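Local coordinates for protein UDP-galactopyranose mutase (Deinococcus radiodurans, PDB 3HDY) that probably interconverts UDP-galactopyranose and UDP-galactofuranose, using a bound FAD cofactor, at residues I86-S91 / R208-T213. Sequence-based numbering, arbitrary orientation.
Sequences IFHTNS and RYFADT. With GDU (galactose-uridine-5'-diphosphate), chain K.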
loop_
_atom_site.group_PDB
_atom_site.type_symbol
_atom_site.label_atom_id
_atom_site.label_comp_id
_atom_site.label_asym_id
_atom_site.label_seq_id
_atom_site.Cartn_x
_atom_site.Cartn_y
_atom_site.Cartn_z
ATOM N N ILE A 86 -1.717 19.381 -1.341
ATOM C CA ILE A 86 -2.135 20.020 -0.103
ATOM C C ILE A 86 -3.647 20.157 -0.097
ATOM O O ILE A 86 -4.231 20.726 -1.018
ATOM C CB ILE A 86 -1.494 21.418 0.074
ATOM C CG1 ILE A 86 0.035 21.323 0.085
ATOM C CG2 ILE A 86 -1.988 22.071 1.346
ATOM C CD1 ILE A 86 0.668 21.334 -1.294
ATOM N N PHE A 87 -4.289 19.631 0.936
ATOM C CA PHE A 87 -5.736 19.723 1.013
ATOM C C PHE A 87 -6.230 21.022 1.660
ATOM O O PHE A 87 -5.801 21.397 2.752
ATOM C CB PHE A 87 -6.333 18.515 1.728
ATOM C CG PHE A 87 -7.824 18.523 1.734
ATOM C CD1 PHE A 87 -8.530 18.007 0.663
ATOM C CD2 PHE A 87 -8.522 19.090 2.783
ATOM C CE1 PHE A 87 -9.907 18.034 0.651
ATOM C CE2 PHE A 87 -9.898 19.120 2.775
ATOM C CZ PHE A 87 -10.590 18.590 1.709
ATOM N N HIS A 88 -7.142 21.700 0.975
ATOM C CA HIS A 88 -7.738 22.929 1.484
ATOM C C HIS A 88 -9.178 23.037 1.008
ATOM O O HIS A 88 -9.493 22.676 -0.124
ATOM C CB HIS A 88 -6.951 24.146 1.001
ATOM C CG HIS A 88 -6.777 24.197 -0.485
ATOM N ND1 HIS A 88 -7.552 24.994 -1.299
ATOM C CD2 HIS A 88 -5.927 23.535 -1.306
ATOM C CE1 HIS A 88 -7.182 24.829 -2.556
ATOM N NE2 HIS A 88 -6.198 23.949 -2.589
ATOM N N THR A 89 -10.055 23.534 1.866
ATOM C CA THR A 89 -11.432 23.756 1.462
ATOM C C THR A 89 -12.112 24.796 2.331
ATOM O O THR A 89 -11.704 25.037 3.469
ATOM C CB THR A 89 -12.254 22.462 1.521
ATOM O OG1 THR A 89 -13.566 22.708 1.002
ATOM C CG2 THR A 89 -12.361 21.967 2.957
ATOM N N ASN A 90 -13.147 25.416 1.778
ATOM C CA ASN A 90 -13.994 26.330 2.533
ATOM C C ASN A 90 -15.350 25.695 2.770
ATOM O O ASN A 90 -16.178 26.227 3.504
ATOM C CB ASN A 90 -14.154 27.650 1.791
ATOM C CG ASN A 90 -12.879 28.453 1.766
ATOM O OD1 ASN A 90 -12.439 28.966 2.793
ATOM N ND2 ASN A 90 -12.277 28.574 0.588
ATOM N N SER A 91 -15.564 24.546 2.138
ATOM C CA SER A 91 -16.805 23.805 2.292
ATOM C C SER A 91 -16.782 22.966 3.562
ATOM O O SER A 91 -16.009 22.013 3.678
ATOM C CB SER A 91 -17.047 22.912 1.077
ATOM O OG SER A 91 -18.158 22.057 1.289
ATOM N N ARG A 208 0.282 32.821 3.170
ATOM C CA ARG A 208 -0.334 31.525 2.914
ATOM C C ARG A 208 -0.645 31.388 1.422
ATOM O O ARG A 208 -0.914 32.378 0.742
ATOM C CB ARG A 208 -1.624 31.385 3.722
ATOM C CG ARG A 208 -1.419 30.949 5.157
ATOM C CD ARG A 208 -2.226 31.805 6.113
ATOM N NE ARG A 208 -3.568 31.304 6.387
ATOM C CZ ARG A 208 -4.686 31.968 6.114
ATOM N NH1 ARG A 208 -4.629 33.162 5.546
ATOM N NH2 ARG A 208 -5.868 31.438 6.411
ATOM N N TYR A 209 -0.607 30.165 0.907
ATOM C CA TYR A 209 -0.973 29.951 -0.485
ATOM C C TYR A 209 -2.486 29.870 -0.605
ATOM O O TYR A 209 -3.051 30.172 -1.655
ATOM C CB TYR A 209 -0.332 28.678 -1.032
ATOM C CG TYR A 209 -0.117 28.707 -2.530
ATOM C CD1 TYR A 209 0.783 29.593 -3.099
ATOM C CD2 TYR A 209 -0.807 27.844 -3.372
ATOM C CE1 TYR A 209 0.987 29.627 -4.463
ATOM C CE2 TYR A 209 -0.607 27.869 -4.740
ATOM C CZ TYR A 209 0.293 28.764 -5.282
ATOM O OH TYR A 209 0.508 28.805 -6.645
ATOM N N PHE A 210 -3.132 29.458 0.481
ATOM C CA PHE A 210 -4.585 29.341 0.520
ATOM C C PHE A 210 -5.129 30.089 1.725
ATOM O O PHE A 210 -4.516 30.087 2.791
ATOM C CB PHE A 210 -5.012 27.872 0.605
ATOM C CG PHE A 210 -4.269 26.968 -0.332
ATOM C CD1 PHE A 210 -3.250 26.154 0.131
ATOM C CD2 PHE A 210 -4.588 26.934 -1.677
ATOM C CE1 PHE A 210 -2.565 25.321 -0.731
ATOM C CE2 PHE A 210 -3.908 26.108 -2.543
ATOM C CZ PHE A 210 -2.895 25.300 -2.071
ATOM N N ALA A 211 -6.286 30.718 1.558
ATOM C CA ALA A 211 -6.908 31.456 2.651
ATOM C C ALA A 211 -8.154 30.739 3.149
ATOM O O ALA A 211 -8.959 31.315 3.882
ATOM C CB ALA A 211 -7.249 32.877 2.210
ATOM N N ASP A 212 -8.298 29.475 2.750
ATOM C CA ASP A 212 -9.490 28.683 3.049
ATOM C C ASP A 212 -9.674 28.399 4.542
ATOM O O ASP A 212 -8.711 28.358 5.306
ATOM C CB ASP A 212 -9.465 27.355 2.286
ATOM C CG ASP A 212 -9.249 27.536 0.799
ATOM O OD1 ASP A 212 -9.450 26.552 0.051
ATOM O OD2 ASP A 212 -8.877 28.652 0.376
ATOM N N THR A 213 -10.925 28.188 4.937
ATOM C CA THR A 213 -11.275 27.909 6.321
ATOM C C THR A 213 -10.595 26.646 6.828
ATOM O O THR A 213 -9.965 26.646 7.888
ATOM C CB THR A 213 -12.799 27.735 6.481
ATOM O OG1 THR A 213 -13.469 28.912 6.017
ATOM C CG2 THR A 213 -13.167 27.484 7.944
HETATM N N1 GDU K . 1.517 30.663 -11.648
HETATM C C2 GDU K . 2.552 31.367 -11.717
HETATM N N3 GDU K . 3.543 31.611 -10.977
HETATM C C4 GDU K . 3.499 30.961 -9.805
HETATM C C5 GDU K . 2.350 30.084 -9.546
HETATM C C6 GDU K . 1.403 29.973 -10.487
HETATM O O2 GDU K . 2.647 32.073 -12.957
HETATM O O4 GDU K . 4.378 31.079 -8.960
HETATM C C1D GDU K . 0.514 30.541 -12.686
HETATM C C2D GDU K . 0.565 29.384 -13.714
HETATM O O2D GDU K . -0.204 29.656 -14.881
HETATM C C3D GDU K . -0.078 28.265 -12.921
HETATM C C4D GDU K . -1.248 29.027 -12.287
HETATM O O4D GDU K . -0.826 30.393 -12.166
HETATM O O3D GDU K . -0.515 27.244 -13.815
HETATM C C5D GDU K . -1.906 28.384 -11.062
HETATM O O5D GDU K . -0.835 28.015 -10.173
HETATM P PA GDU K . -0.973 26.701 -9.286
HETATM O O1A GDU K . 0.097 26.699 -8.242
HETATM O O2A GDU K . -2.307 26.828 -8.636
HETATM O O3A GDU K . -0.811 25.420 -10.215
HETATM P PB GDU K . -0.887 23.907 -9.738
HETATM O O1B GDU K . 0.240 23.271 -10.479
HETATM O O2B GDU K . -2.113 23.137 -10.091
HETATM O O3B GDU K . -0.592 23.667 -8.180
HETATM C "C1'" GDU K . -0.799 22.543 -7.295
HETATM C "C2'" GDU K . -2.033 22.740 -6.370
HETATM C "C3'" GDU K . -1.917 24.148 -5.740
HETATM C "C4'" GDU K . -0.721 24.089 -4.748
HETATM C "C5'" GDU K . 0.528 23.551 -5.506
HETATM C "C6'" GDU K . 1.694 23.177 -4.553
HETATM O "O2'" GDU K . -3.294 22.514 -7.033
HETATM O "O3'" GDU K . -3.169 24.488 -5.103
HETATM O "O4'" GDU K . -1.088 23.235 -3.647
HETATM O "O5'" GDU K . 0.391 22.470 -6.473
HETATM O "O6'" GDU K . 2.289 24.362 -3.987
#
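With chi1 at 54°, H88 holds its ring between its own backbone N and carbonyl carbon, and F210, its CG anti to the carbonyl carbon, brings its phenyl ring against one face of that imidazole. The two rings stack face to face, centroids 3.7 Å apart and planes 16° from parallel. The opposite face of F210 meets Y209 CB near the rim, while I86 CG2 approaches F210 CE1 obliquely at 3.9 Å. A nearly straight hydrogen bond (164°) runs from H88 ND1 to D212 OD1, 2.8 Å long; it lies in the imidazole plane but reaches the carboxylate from above, so ring rotation is fixed from the edge as well as from the face. Replacing H88 by alanine is likely to leave D212 OD1 without this donor and one face of F210 without its stacking partner. Farther along, N90 OD1 accepts the backbone N of T213 at 2.7 Å, from above the amide plane, just ahead of strand 214-218, which pairs antiparallel with strand 88-89. At the other end, Y209 OH donates to the diphosphate oxygen O1A of GDU at 2.7 Å, and the edge of F210 faces the galactose, CE2 lying 3.1 Å from O3'. I86 O accepts from FAD N3. The stacked pair thus belongs to the wall of the FAD and UDP-galactose site, probably the mutase active site, where Rossmann-like segment 86-91 meets a substrate-binding loop.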